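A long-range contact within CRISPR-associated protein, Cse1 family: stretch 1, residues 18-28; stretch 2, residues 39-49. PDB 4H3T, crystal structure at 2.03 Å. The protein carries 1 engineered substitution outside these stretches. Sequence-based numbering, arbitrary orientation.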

# COMPACT_ATOMS: atom_id res chain seq x y z
N LEU A 18 0.64 -20.15 0.63
CA LEU A 18 0.57 -18.86 -0.08
C LEU A 18 -0.64 -18.87 -1.00
O LEU A 18 -0.65 -19.61 -1.97
CB LEU A 18 1.87 -18.63 -0.85
CG LEU A 18 3.11 -18.58 0.04
CD1 LEU A 18 4.32 -18.73 -0.75
CD2 LEU A 18 3.18 -17.29 0.83
N PRO A 19 -1.70 -18.11 -0.67
CA PRO A 19 -2.92 -18.18 -1.50
C PRO A 19 -2.75 -17.40 -2.80
O PRO A 19 -2.36 -16.23 -2.80
CB PRO A 19 -4.01 -17.57 -0.60
CG PRO A 19 -3.31 -16.89 0.46
CD PRO A 19 -1.87 -17.18 0.45
N VAL A 20 -3.04 -18.06 -3.89
CA VAL A 20 -2.89 -17.47 -5.21
C VAL A 20 -4.10 -17.76 -6.05
O VAL A 20 -4.87 -18.67 -5.76
CB VAL A 20 -1.60 -17.94 -5.93
CG1 VAL A 20 -0.36 -17.53 -5.16
CG2 VAL A 20 -1.62 -19.44 -6.17
N ARG A 21 -4.22 -17.01 -7.13
CA ARG A 21 -5.23 -17.23 -8.16
C ARG A 21 -4.50 -17.63 -9.45
O ARG A 21 -3.58 -16.94 -9.87
CB ARG A 21 -6.05 -15.97 -8.36
CG ARG A 21 -7.07 -16.07 -9.51
CD ARG A 21 -7.68 -14.69 -9.70
NE ARG A 21 -8.79 -14.44 -8.79
CZ ARG A 21 -10.03 -14.91 -8.95
NH1 ARG A 21 -10.33 -15.70 -9.98
NH2 ARG A 21 -10.98 -14.60 -8.07
N PHE A 22 -4.86 -18.76 -10.02
CA PHE A 22 -4.23 -19.30 -11.22
C PHE A 22 -4.88 -18.70 -12.46
O PHE A 22 -6.03 -18.25 -12.37
CB PHE A 22 -4.31 -20.82 -11.23
CG PHE A 22 -3.27 -21.48 -10.34
CD1 PHE A 22 -2.02 -21.79 -10.84
CD2 PHE A 22 -3.56 -21.77 -9.00
CE1 PHE A 22 -1.06 -22.36 -10.02
CE2 PHE A 22 -2.63 -22.43 -8.22
CZ PHE A 22 -1.40 -22.77 -8.74
N ARG A 23 -4.16 -18.65 -13.59
CA ARG A 23 -4.68 -18.12 -14.87
C ARG A 23 -5.90 -18.95 -15.36
O ARG A 23 -6.79 -18.38 -15.97
CB ARG A 23 -3.59 -18.09 -15.94
CG ARG A 23 -2.57 -17.01 -15.69
CD ARG A 23 -1.33 -17.21 -16.53
NE ARG A 23 -1.51 -16.66 -17.88
CZ ARG A 23 -0.64 -16.80 -18.88
NH1 ARG A 23 0.50 -17.46 -18.70
NH2 ARG A 23 -0.91 -16.27 -20.07
N ASP A 24 -5.98 -20.26 -15.04
CA ASP A 24 -7.17 -21.06 -15.42
C ASP A 24 -8.39 -20.87 -14.44
O ASP A 24 -9.39 -21.60 -14.57
CB ASP A 24 -6.84 -22.56 -15.54
CG ASP A 24 -6.33 -23.18 -14.28
OD1 ASP A 24 -6.47 -22.56 -13.20
OD2 ASP A 24 -5.72 -24.27 -14.37
N GLY A 25 -8.27 -19.99 -13.45
CA GLY A 25 -9.34 -19.70 -12.51
C GLY A 25 -9.23 -20.38 -11.16
O GLY A 25 -9.91 -19.96 -10.23
N ARG A 26 -8.38 -21.41 -11.01
CA ARG A 26 -8.20 -22.04 -9.69
C ARG A 26 -7.70 -21.06 -8.66
O ARG A 26 -6.90 -20.17 -8.96
CB ARG A 26 -7.21 -23.22 -9.70
CG ARG A 26 -7.59 -24.47 -10.47
CD ARG A 26 -6.39 -25.43 -10.48
NE ARG A 26 -5.40 -25.03 -11.48
CZ ARG A 26 -4.08 -25.12 -11.39
NH1 ARG A 26 -3.51 -25.64 -10.31
NH2 ARG A 26 -3.30 -24.70 -12.39
N ARG A 27 -8.15 -21.26 -7.43
CA ARG A 27 -7.74 -20.51 -6.24
C ARG A 27 -7.32 -21.51 -5.19
O ARG A 27 -8.14 -22.32 -4.76
CB ARG A 27 -8.87 -19.60 -5.74
CG ARG A 27 -9.20 -18.52 -6.71
CD ARG A 27 -10.48 -17.82 -6.35
NE ARG A 27 -10.27 -16.71 -5.43
CZ ARG A 27 -11.22 -15.87 -5.01
NH1 ARG A 27 -12.48 -16.02 -5.42
NH2 ARG A 27 -10.92 -14.89 -4.17
N SER A 28 -6.03 -21.52 -4.85
CA SER A 28 -5.49 -22.48 -3.87
C SER A 28 -4.17 -21.95 -3.27
O SER A 28 -3.70 -20.86 -3.61
CB SER A 28 -5.31 -23.87 -4.48
OG SER A 28 -4.33 -23.93 -5.49
N ALA A 39 5.14 -19.47 -11.23
CA ALA A 39 4.86 -18.03 -11.29
C ALA A 39 4.27 -17.55 -12.63
O ALA A 39 3.38 -16.71 -12.63
CB ALA A 39 6.12 -17.25 -10.98
N HIS A 40 4.66 -18.15 -13.76
CA HIS A 40 4.14 -17.79 -15.08
C HIS A 40 2.69 -18.30 -15.33
O HIS A 40 2.08 -17.94 -16.33
CB HIS A 40 5.07 -18.33 -16.17
CG HIS A 40 5.20 -19.82 -16.15
ND1 HIS A 40 5.73 -20.49 -15.05
CD2 HIS A 40 4.79 -20.73 -17.06
CE1 HIS A 40 5.66 -21.78 -15.36
NE2 HIS A 40 5.13 -21.97 -16.56
N THR A 41 2.16 -19.17 -14.45
CA THR A 41 0.79 -19.75 -14.57
C THR A 41 -0.16 -19.09 -13.56
O THR A 41 -1.36 -19.38 -13.54
CB THR A 41 0.82 -21.29 -14.33
OG1 THR A 41 0.95 -21.57 -12.94
CG2 THR A 41 1.88 -22.01 -15.13
N ILE A 42 0.38 -18.22 -12.70
CA ILE A 42 -0.37 -17.55 -11.63
C ILE A 42 -0.66 -16.14 -12.00
O ILE A 42 0.21 -15.45 -12.52
CB ILE A 42 0.48 -17.64 -10.32
CG1 ILE A 42 0.62 -19.14 -9.89
CG2 ILE A 42 -0.07 -16.79 -9.21
CD1 ILE A 42 1.68 -19.41 -8.77
N VAL A 43 -1.90 -15.70 -11.75
CA VAL A 43 -2.33 -14.31 -11.94
C VAL A 43 -1.66 -13.45 -10.89
O VAL A 43 -1.02 -12.43 -11.19
CB VAL A 43 -3.89 -14.15 -11.89
CG1 VAL A 43 -4.33 -12.66 -11.95
CG2 VAL A 43 -4.53 -14.91 -13.04
N GLY A 44 -1.81 -13.88 -9.66
CA GLY A 44 -1.25 -13.17 -8.52
C GLY A 44 -1.71 -13.72 -7.20
O GLY A 44 -2.36 -14.77 -7.15
N PHE A 45 -1.32 -13.02 -6.14
CA PHE A 45 -1.71 -13.32 -4.78
C PHE A 45 -3.20 -13.23 -4.65
O PHE A 45 -3.80 -12.46 -5.34
CB PHE A 45 -1.05 -12.36 -3.78
CG PHE A 45 0.39 -12.68 -3.52
CD1 PHE A 45 0.76 -13.83 -2.84
CD2 PHE A 45 1.40 -11.82 -3.95
CE1 PHE A 45 2.11 -14.13 -2.62
CE2 PHE A 45 2.74 -12.14 -3.77
CZ PHE A 45 3.08 -13.27 -3.09
N ASP A 46 -3.81 -14.01 -3.74
CA ASP A 46 -5.25 -14.00 -3.53
C ASP A 46 -5.48 -13.96 -2.03
O ASP A 46 -6.02 -14.89 -1.45
CB ASP A 46 -5.81 -15.25 -4.20
CG ASP A 46 -7.31 -15.39 -4.02
OD1 ASP A 46 -7.98 -14.36 -3.95
OD2 ASP A 46 -7.80 -16.52 -3.99
N VAL A 47 -5.03 -12.89 -1.37
CA VAL A 47 -5.05 -12.87 0.09
C VAL A 47 -6.38 -12.35 0.63
O VAL A 47 -7.06 -11.60 -0.00
CB VAL A 47 -3.85 -12.12 0.71
CG1 VAL A 47 -2.52 -12.77 0.29
CG2 VAL A 47 -3.86 -10.67 0.37
N ASP A 48 -6.59 -12.64 1.89
CA ASP A 48 -7.77 -12.46 2.71
C ASP A 48 -7.79 -11.08 3.48
O ASP A 48 -8.81 -10.67 4.02
CB ASP A 48 -7.76 -13.67 3.75
CG ASP A 48 -6.37 -14.29 4.23
OD1 ASP A 48 -6.12 -14.28 5.49
OD2 ASP A 48 -5.47 -14.77 3.29
N PHE A 49 -6.64 -10.41 3.58
CA PHE A 49 -6.54 -9.17 4.36
C PHE A 49 -5.47 -8.32 3.71
O PHE A 49 -4.47 -8.85 3.29
CB PHE A 49 -6.24 -9.55 5.83
CG PHE A 49 -6.36 -8.34 6.73
CD1 PHE A 49 -7.62 -7.90 7.16
CD2 PHE A 49 -5.26 -7.53 6.98
CE1 PHE A 49 -7.74 -6.76 7.94
CE2 PHE A 49 -5.40 -6.35 7.70
CZ PHE A 49 -6.63 -5.98 8.20
O HOH W 1 -6.33 -18.53 -3.16
O HOH W 2 -3.03 -21.54 -14.57
O HOH W 3 0.01 -24.13 -12.73

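Strand 18-22 and strand 42-45 run antiparallel, with 152° between their N-to-C directions and a closest axis approach of 4.6 Å. Arg21 and Gly44 form a hydrogen-bonded pair. Arg21 N donates to Gly44 O at 2.9 Å, nearly straight at 170°. Val20 and Phe45 form a non-hydrogen-bonded pair, with CA atoms 4.3 Å apart. Phe22 and Ile42 form another, also at 4.3 Å between CA atoms. The register shifts by one between Arg21 and Phe22, which marks a beta bulge. Arg21 O therefore accepts from Val43 rather than from Gly44: Val43 N donates to Arg21 O at 2.8 Å.

The backbone bonding continues beyond the three bridges. At one end, Asp46 N donates to Pro19 O at 2.8 Å. The same carbonyl oxygen, Pro19 O, receives a CA-H...O contact from Phe45 CA at 3.6 Å. At the other end, Arg23 N donates to Thr41 O at 2.9 Å. Arg23 lies in a type I turn from Phe22 to Gly25, closed by a 3.0 Å bond from Gly25 N to Phe22 O. The positive phi of Gly25 suits glycine, because a CB there would be jammed against the carbonyl O of Asp24.

Asp46 has the largest area covered by the other stretch. Its CA-to-CB bond points toward stretch 1, and its carboxylate meets Arg27 in a two-pronged salt bridge. Arg27 NE donates to Asp46 OD2 at 2.9 Å, and Arg27 NH2 donates to Asp46 OD1 at 3.0 Å. The carboxylate thus lies at the edge of the guanidinium, near its plane, where the N-H groups point. Water 1 donates to both Asp46 OD2, at 2.6 Å, and Val20 O, at 3.0 Å, adding a bridge between the stretches.

Arg23 adds a side-chain bond to its backbone one. Arg23 NH1 donates to His40 O at 2.9 Å. Its aliphatic part packs on Val43, with Arg23 CG 3.9 Å from Val43 CG2.

Apolar contacts gather around buried Ile42. Val20 CB lies 3.8 Å from Ile42 CG2, and Phe22 CE1 lies 3.6 Å from Ile42 CG1. The Phe22 ring also presents its edge to Thr41, with Phe22 CE1 3.6 Å from Thr41 OG1. At the far end, Pro19 CG sits 4.2 Å from Val47 CG1.

Water 2 links Asp24 N, at 3.2 Å, to Thr41 O, at 2.9 Å. Together the two stretches bury 758 Å², summed over both sides.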